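Local coordinates for zinc phosphodiesterase ELAC protein 1 (Homo sapiens, PDB 3ZWF) that removes 2',3'-cyclic phosphates from cleaved tRNAs during tRNA repair and shows some tRNA 3'-processing endonuclease activity, using two catalytic zinc ions, at residues A[179-184]-A[287-292]; A[249-254]-A[271-276]; A[125-130]-A[175-180]. All blocks are in the same frame, centred on the assembly; numbering follows the deposited sequence. Where two conformers were deposited one is given.

Contact 1: A[179-184]-A[287-292]; sequences FHRIPS and HGHSTP. With ZN (zinc ion), chain E; PO4 (phosphate ion), chain F.
His180 and Arg181 both donate to backbone carbonyls of the turn at His287 and Gly288. ND1 of His180 is hydrogen-bonded to Gly288 O, which lies at the ring edge. The 2.6 Å between His180 ND1 and Gly288 O is uncertain, because that oxygen also comes too close to another atom of the model. Arg181 NH1 donates to His287 O over 2.9 Å. The bond lies in the guanidinium plane and is fairly straight, at 158°.

The metal bond uses the other nitrogen of the same ring. His180 NE2 binds the zinc at 2.3 Å. His60, His62 and Asp251 are further ligands, with a water and O1 of a phosphate ion that probably came from the crystallisation liquor.

Both segments also grip this phosphate. Arg181 NH1 donates to its O1 at 2.8 Å, and NH2 adds only weak bonds. His289 NE2 donates to its O4 at 2.6 Å. The opposing ring nitrogen, ND1, is held by Glu273.

The His180 and His289 rings meet obliquely, with centroids 5.2 Å apart and planes at 49°. Gly288 brings the backbones close, its CA 4.3 Å from His180 CA. It is the C-prime residue of a Schellman motif that ends helix 281-286, and this turn presents the carbonyls to His180 and Arg181.

The chemistry is that of a phosphate pocket. One oxygen is bound by zinc and arginine and another by histidine, consistent with how a phosphodiester group of tRNA might be held. Zinc holds the His180 ring through NE2; the less certain ND1 bond may help and make NE2 a better donor.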
# COMPACT_ATOMS: atom_id res chain seq x y z
N PHE A 179 -20.17 -13.44 6.82
CA PHE A 179 -20.63 -13.45 5.45
C PHE A 179 -20.29 -12.11 4.80
O PHE A 179 -20.68 -11.06 5.31
CB PHE A 179 -22.13 -13.66 5.35
CG PHE A 179 -22.59 -13.97 3.97
CD1 PHE A 179 -22.92 -12.95 3.07
CD2 PHE A 179 -22.64 -15.31 3.52
CE1 PHE A 179 -23.28 -13.25 1.75
CE2 PHE A 179 -23.03 -15.61 2.20
CZ PHE A 179 -23.34 -14.57 1.32
N HIS A 180 -19.58 -12.15 3.68
CA HIS A 180 -19.20 -10.96 2.97
C HIS A 180 -19.12 -11.30 1.47
O HIS A 180 -19.42 -12.44 1.07
CB HIS A 180 -17.90 -10.43 3.58
CG HIS A 180 -17.43 -9.10 3.04
ND1 HIS A 180 -18.23 -7.98 2.90
CD2 HIS A 180 -16.19 -8.72 2.63
CE1 HIS A 180 -17.51 -6.99 2.39
NE2 HIS A 180 -16.26 -7.41 2.23
N ARG A 181 -18.71 -10.35 0.63
CA ARG A 181 -18.55 -10.61 -0.81
C ARG A 181 -17.48 -11.67 -1.07
O ARG A 181 -17.55 -12.45 -2.03
CB ARG A 181 -18.16 -9.31 -1.58
CG ARG A 181 -19.16 -8.22 -1.50
CD ARG A 181 -18.96 -7.16 -2.62
NE ARG A 181 -17.60 -6.62 -2.75
CZ ARG A 181 -16.98 -5.86 -1.84
NH1 ARG A 181 -17.53 -5.58 -0.66
NH2 ARG A 181 -15.76 -5.41 -2.10
N ILE A 182 -16.47 -11.70 -0.19
CA ILE A 182 -15.51 -12.81 -0.12
C ILE A 182 -15.53 -13.24 1.33
O ILE A 182 -16.08 -12.52 2.17
CB ILE A 182 -14.07 -12.42 -0.56
CG1 ILE A 182 -13.45 -11.34 0.30
CG2 ILE A 182 -14.09 -12.01 -2.05
CD1 ILE A 182 -11.99 -11.16 0.05
N PRO A 183 -14.96 -14.42 1.65
CA PRO A 183 -15.03 -14.82 3.05
C PRO A 183 -14.31 -13.86 3.99
O PRO A 183 -13.22 -13.35 3.68
CB PRO A 183 -14.38 -16.19 3.06
CG PRO A 183 -14.60 -16.71 1.63
CD PRO A 183 -14.43 -15.49 0.81
N SER A 184 -14.94 -13.62 5.13
CA SER A 184 -14.45 -12.68 6.09
C SER A 184 -14.60 -13.27 7.49
O SER A 184 -15.44 -14.14 7.73
CB SER A 184 -15.21 -11.35 5.92
OG SER A 184 -14.80 -10.36 6.86
N HIS A 287 -23.56 -5.47 -1.14
CA HIS A 287 -22.11 -5.42 -1.10
C HIS A 287 -21.47 -6.14 0.08
O HIS A 287 -20.28 -5.95 0.34
CB HIS A 287 -21.62 -3.99 -1.16
CG HIS A 287 -21.85 -3.34 -2.49
ND1 HIS A 287 -22.98 -2.61 -2.77
CD2 HIS A 287 -21.11 -3.36 -3.63
CE1 HIS A 287 -22.92 -2.18 -4.02
NE2 HIS A 287 -21.81 -2.63 -4.56
N GLY A 288 -22.27 -6.93 0.79
CA GLY A 288 -21.76 -7.69 1.96
C GLY A 288 -21.41 -6.82 3.15
O GLY A 288 -20.50 -7.14 3.95
N HIS A 289 -22.15 -5.72 3.29
CA HIS A 289 -21.93 -4.75 4.33
C HIS A 289 -23.14 -4.66 5.29
O HIS A 289 -24.19 -5.25 5.04
CB HIS A 289 -21.60 -3.36 3.74
CG HIS A 289 -20.23 -3.30 3.14
ND1 HIS A 289 -19.10 -3.73 3.80
CD2 HIS A 289 -19.80 -2.83 1.93
CE1 HIS A 289 -18.04 -3.55 3.03
NE2 HIS A 289 -18.43 -3.03 1.87
N SER A 290 -22.93 -3.89 6.34
CA SER A 290 -23.93 -3.62 7.40
C SER A 290 -24.23 -2.14 7.53
O SER A 290 -23.46 -1.24 7.13
CB SER A 290 -23.41 -4.15 8.72
OG SER A 290 -23.33 -5.55 8.72
N THR A 291 -25.37 -1.88 8.14
CA THR A 291 -25.77 -0.53 8.49
C THR A 291 -25.82 -0.43 10.04
O THR A 291 -25.66 -1.44 10.74
CB THR A 291 -27.13 -0.19 7.90
OG1 THR A 291 -28.13 -0.97 8.55
CG2 THR A 291 -27.16 -0.43 6.38
N PRO A 292 -26.01 0.79 10.59
CA PRO A 292 -25.96 0.85 12.04
C PRO A 292 -27.03 -0.00 12.76
O PRO A 292 -26.73 -0.57 13.80
CB PRO A 292 -26.19 2.32 12.33
CG PRO A 292 -25.56 3.02 11.15
CD PRO A 292 -25.95 2.15 9.99
ZN ZN E . -14.46 -6.00 2.09
P PO4 F . -15.33 -3.02 0.81
O1 PO4 F . -15.68 -4.51 1.08
O2 PO4 F . -14.18 -3.10 -0.33
O3 PO4 F . -14.66 -2.40 1.96
O4 PO4 F . -16.55 -2.40 0.21
O HOH W 1 -13.02 -4.53 2.02

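Contact 2: A[249-254]-A[271-276]; sequences LGDCSG and IHEATL. With ZN (zinc ion), chain E; ZN (zinc ion), chain D.
Asp251 bridges the two catalytic zinc ions, and Glu273 OE2 lies 3.5 Å from Asp251 CB. Asp251 OD2 lies 2.4 Å from the zinc shared with His180 and 2.2 Å from the one shared with Asp64, His65 and His311. A water also bridges the pair.

In the second shell, Glu273 OE2 accepts from Cys252 N at 2.9 Å. It comes on the anti side, 31° out of the carboxylate plane. This fixes the backbone just after Asp251. The two acid side chains cross at about a right angle, with Asp251 OD1 and Glu273 OE2 4.2 Å apart. Their like charges would repel, but zinc on Asp251 and donors on Glu273 probably offset this. Glu273 CG sits between backbone N and carbonyl carbon (chi1 68°), and the chain bends at chi2. OE1 is gripped by Thr275 OG1 at 2.7 Å and by Thr275 N, both from the same face. His289 and Ser290 add bonds to this carboxylate.

Further out, a water joins Gly250 O to Glu273 N. Leu249 N donates to Ile271 O at 2.9 Å. His272 ND1 bonds Glu273 O, while Cys252 SG approaches the ring obliquely and Leu249 CD2 touches His272 CD2 at 3.7 Å.

The contact continues the parallel pairing of strands 245-249 and 269-273. Helix 292-301 packs on Leu249 and His272 through Phe298. Strand 306-310 flanks Ile271 and His272, and strand 171-179 reaches Leu249 and Cys252 through Leu178.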
# COMPACT_ATOMS: atom_id res chain seq x y z
N LEU A 249 -14.85 -7.49 14.32
CA LEU A 249 -15.42 -8.17 13.15
C LEU A 249 -14.99 -7.49 11.85
O LEU A 249 -15.08 -6.26 11.74
CB LEU A 249 -16.92 -8.20 13.18
CG LEU A 249 -17.60 -9.23 14.09
CD1 LEU A 249 -17.32 -8.94 15.56
CD2 LEU A 249 -19.10 -9.24 13.78
N GLY A 250 -14.55 -8.30 10.89
CA GLY A 250 -14.33 -7.82 9.51
C GLY A 250 -15.62 -7.39 8.82
O GLY A 250 -16.74 -7.54 9.35
N ASP A 251 -15.46 -6.85 7.61
CA ASP A 251 -16.59 -6.47 6.77
C ASP A 251 -17.54 -7.66 6.69
O ASP A 251 -17.14 -8.81 6.55
CB ASP A 251 -16.18 -6.18 5.34
CG ASP A 251 -15.24 -4.97 5.20
OD1 ASP A 251 -14.87 -4.32 6.19
OD2 ASP A 251 -14.85 -4.69 4.04
N CYS A 252 -18.83 -7.36 6.78
CA CYS A 252 -19.87 -8.40 6.77
C CYS A 252 -21.26 -7.79 6.67
O CYS A 252 -21.48 -6.65 7.03
CB CYS A 252 -19.79 -9.25 8.05
SG CYS A 252 -20.20 -8.44 9.57
N SER A 253 -22.17 -8.65 6.22
CA SER A 253 -23.62 -8.43 6.21
C SER A 253 -24.31 -9.35 7.23
O SER A 253 -25.53 -9.30 7.39
CB SER A 253 -24.16 -8.72 4.82
OG SER A 253 -25.54 -8.41 4.71
N GLY A 254 -23.52 -10.19 7.88
CA GLY A 254 -24.02 -11.12 8.89
C GLY A 254 -22.96 -12.13 9.32
O GLY A 254 -21.83 -12.14 8.81
N ILE A 271 -16.32 -4.29 18.02
CA ILE A 271 -16.01 -3.42 16.85
C ILE A 271 -16.65 -4.02 15.61
O ILE A 271 -16.43 -5.19 15.27
CB ILE A 271 -14.53 -3.25 16.64
CG1 ILE A 271 -13.87 -2.70 17.91
CG2 ILE A 271 -14.25 -2.37 15.34
CD1 ILE A 271 -12.37 -2.54 17.74
N HIS A 272 -17.55 -3.25 15.01
CA HIS A 272 -18.38 -3.72 13.90
C HIS A 272 -18.41 -2.63 12.80
O HIS A 272 -18.45 -1.45 13.08
CB HIS A 272 -19.81 -3.99 14.41
CG HIS A 272 -20.62 -4.88 13.54
ND1 HIS A 272 -21.06 -4.51 12.28
CD2 HIS A 272 -21.15 -6.12 13.77
CE1 HIS A 272 -21.75 -5.51 11.75
NE2 HIS A 272 -21.83 -6.49 12.64
N GLU A 273 -18.43 -3.09 11.55
CA GLU A 273 -18.65 -2.11 10.47
C GLU A 273 -20.07 -1.54 10.40
O GLU A 273 -21.06 -2.13 10.82
CB GLU A 273 -18.33 -2.71 9.11
CG GLU A 273 -19.28 -3.81 8.67
CD GLU A 273 -19.56 -3.66 7.18
OE1 GLU A 273 -20.25 -2.68 6.80
OE2 GLU A 273 -19.02 -4.46 6.40
N ALA A 274 -20.16 -0.33 9.90
CA ALA A 274 -21.43 0.26 9.48
C ALA A 274 -21.17 1.13 8.26
O ALA A 274 -21.13 2.35 8.35
CB ALA A 274 -22.07 1.09 10.59
N THR A 275 -20.97 0.44 7.14
CA THR A 275 -20.52 1.11 5.91
C THR A 275 -21.48 2.19 5.41
O THR A 275 -21.07 3.31 5.05
CB THR A 275 -20.18 0.10 4.77
OG1 THR A 275 -19.18 -0.82 5.23
CG2 THR A 275 -19.70 0.86 3.54
N LEU A 276 -22.78 1.88 5.44
CA LEU A 276 -23.79 2.78 4.93
C LEU A 276 -24.85 3.00 6.01
O LEU A 276 -24.96 2.21 6.95
CB LEU A 276 -24.47 2.20 3.70
CG LEU A 276 -23.61 2.00 2.48
CD1 LEU A 276 -24.43 1.43 1.33
CD2 LEU A 276 -23.04 3.37 2.12
ZN ZN E . -14.46 -6.00 2.09
ZN ZN D . -13.49 -3.05 3.54
O HOH W 2 -18.13 -5.87 11.07
O HOH W 1 -13.02 -4.53 2.02

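Contact 3: A[125-130]-A[175-180]; sequences ADQCPA and AFRLFH. With ZN (zinc ion), chain E.
Gln127 and Phe179 join a short 3-10 turn to strand 171-179 of the metallo-beta-lactamase fold, just before the zinc ligand His180. Two hydrogen bonds tie the segments. His180 N donates to Gln127 O at 3.1 Å. The Gln127 side chain donates in return: NE2 bonds Leu178 O, also at 3.1 Å. That donor lies in the carbonyl plane, on a lone pair, and Leu178 O lies in the Gln127 amide plane. The other end of the amide, OE1, accepts from Thr124 N, so both ends of this buried group have partners and its rotation is fixed.

Gln127 O has a second contact, a CA-H...O approach from Phe179 CA at 3.4 Å. It also lies over one face of the Phe179 ring, offset toward the rim. Cys128 CA sits over the same face, 4.0 Å from the ring centroid, as a CH-pi contact. The same C-H also points partly at His180 O, 3.3 Å from Cys128 CA, so it is shared between ring and carbonyl. Asp126 O meets the ring edge, 3.3 Å from Phe179 CD2. With CG anti to the backbone N (chi1 -167°), the Phe179 ring lies against the 126-129 backbone. Pro129 CD touches the tip of the ring, Phe179 CZ, at 3.9 Å.

Asp126 OD1 and Arg177 NH1 form a long salt bridge of 3.5 Å. Both also bond Thr124 OG1, which links them. The aliphatic part of Arg177 crosses the Gln127 amide at about a right angle, with CB and CG against it.

Strand 163-167 covers Gln127 and Arg177 through Tyr163. Strand 184-191 touches Gln127 through Phe185 and pairs antiparallel with strand 171-179.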
# COMPACT_ATOMS: atom_id res chain seq x y z
N ALA A 125 -17.38 -22.25 2.00
CA ALA A 125 -17.99 -21.70 0.77
C ALA A 125 -19.24 -20.85 1.08
O ALA A 125 -19.56 -19.92 0.34
CB ALA A 125 -18.35 -22.86 -0.19
N ASP A 126 -19.92 -21.16 2.19
CA ASP A 126 -21.14 -20.43 2.56
C ASP A 126 -20.88 -19.08 3.26
O ASP A 126 -21.78 -18.47 3.78
CB ASP A 126 -22.13 -21.30 3.37
CG ASP A 126 -21.58 -21.78 4.71
OD1 ASP A 126 -20.37 -21.68 4.96
OD2 ASP A 126 -22.36 -22.31 5.54
N GLN A 127 -19.63 -18.63 3.23
CA GLN A 127 -19.25 -17.32 3.75
C GLN A 127 -19.37 -16.25 2.69
O GLN A 127 -19.10 -15.10 2.96
CB GLN A 127 -17.82 -17.33 4.25
CG GLN A 127 -17.65 -18.09 5.56
CD GLN A 127 -16.26 -17.93 6.13
OE1 GLN A 127 -15.44 -18.83 6.05
NE2 GLN A 127 -15.98 -16.74 6.72
N CYS A 128 -19.71 -16.63 1.46
CA CYS A 128 -19.89 -15.64 0.42
C CYS A 128 -20.88 -16.14 -0.62
O CYS A 128 -21.27 -17.29 -0.58
CB CYS A 128 -18.53 -15.28 -0.19
SG CYS A 128 -17.71 -16.62 -0.99
N PRO A 129 -21.30 -15.27 -1.56
CA PRO A 129 -22.38 -15.70 -2.44
C PRO A 129 -21.97 -16.81 -3.40
O PRO A 129 -20.79 -16.97 -3.70
CB PRO A 129 -22.73 -14.41 -3.21
CG PRO A 129 -22.28 -13.32 -2.33
CD PRO A 129 -21.02 -13.84 -1.71
N ALA A 130 -22.97 -17.58 -3.84
CA ALA A 130 -22.77 -18.65 -4.79
C ALA A 130 -22.75 -18.07 -6.19
O ALA A 130 -21.85 -17.30 -6.54
CB ALA A 130 -23.87 -19.69 -4.66
N ALA A 175 -11.05 -17.20 15.93
CA ALA A 175 -11.73 -16.55 14.81
C ALA A 175 -13.07 -17.26 14.57
O ALA A 175 -13.29 -18.42 14.94
CB ALA A 175 -10.89 -16.57 13.55
N PHE A 176 -13.98 -16.53 13.94
CA PHE A 176 -15.26 -17.08 13.53
C PHE A 176 -15.66 -16.50 12.17
O PHE A 176 -15.14 -15.48 11.72
CB PHE A 176 -16.36 -16.84 14.58
CG PHE A 176 -16.53 -15.39 15.02
CD1 PHE A 176 -15.71 -14.82 15.97
CD2 PHE A 176 -17.51 -14.59 14.44
CE1 PHE A 176 -15.85 -13.51 16.33
CE2 PHE A 176 -17.70 -13.26 14.82
CZ PHE A 176 -16.86 -12.71 15.78
N ARG A 177 -16.60 -17.18 11.53
CA ARG A 177 -16.95 -16.92 10.14
C ARG A 177 -18.02 -15.84 10.04
O ARG A 177 -19.05 -15.88 10.77
CB ARG A 177 -17.45 -18.17 9.45
CG ARG A 177 -16.41 -19.30 9.39
CD ARG A 177 -17.04 -20.57 8.84
NE ARG A 177 -18.06 -21.05 9.74
CZ ARG A 177 -19.05 -21.87 9.42
NH1 ARG A 177 -19.18 -22.33 8.18
NH2 ARG A 177 -19.92 -22.23 10.35
N LEU A 178 -17.75 -14.93 9.11
CA LEU A 178 -18.68 -13.89 8.68
C LEU A 178 -19.07 -14.06 7.22
O LEU A 178 -18.41 -14.80 6.49
CB LEU A 178 -18.06 -12.49 8.87
CG LEU A 178 -17.50 -12.20 10.26
CD1 LEU A 178 -16.91 -10.79 10.37
CD2 LEU A 178 -18.61 -12.30 11.32
N PHE A 179 -20.17 -13.44 6.82
CA PHE A 179 -20.63 -13.45 5.45
C PHE A 179 -20.29 -12.11 4.80
O PHE A 179 -20.68 -11.06 5.31
CB PHE A 179 -22.13 -13.66 5.35
CG PHE A 179 -22.59 -13.97 3.97
CD1 PHE A 179 -22.92 -12.95 3.07
CD2 PHE A 179 -22.64 -15.31 3.52
CE1 PHE A 179 -23.28 -13.25 1.75
CE2 PHE A 179 -23.03 -15.61 2.20
CZ PHE A 179 -23.34 -14.57 1.32
N HIS A 180 -19.58 -12.15 3.68
CA HIS A 180 -19.20 -10.96 2.97
C HIS A 180 -19.12 -11.30 1.47
O HIS A 180 -19.42 -12.44 1.07
CB HIS A 180 -17.90 -10.43 3.58
CG HIS A 180 -17.43 -9.10 3.04
ND1 HIS A 180 -18.23 -7.98 2.90
CD2 HIS A 180 -16.19 -8.72 2.63
CE1 HIS A 180 -17.51 -6.99 2.39
NE2 HIS A 180 -16.26 -7.41 2.23
ZN ZN E . -14.46 -6.00 2.09
O HOH W 1 -13.02 -4.53 2.02

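All three contacts converge on the zinc ion bound by His180 and Asp251. Contacts 1 and 3 share Phe179 and His180, and their centres are 9 Å apart. Contact 3 anchors the backbone of His180, while contact 1 probably helps orient its ring. Contacts 1 and 2 lie closer, with centres 6 Å apart. His289 ND1 of contact 1 probably bonds Glu273 OE2 of contact 2 at 2.7 Å, so the acid beside Asp251 also positions a histidine that grips the phosphate. Ser290 OG to Cys252 O, also 2.7 Å, is a second link. Contacts 2 and 3 are joined by Ser253 N to Phe179 O at 3.0 Å, which ties the two zinc-ligand loops together.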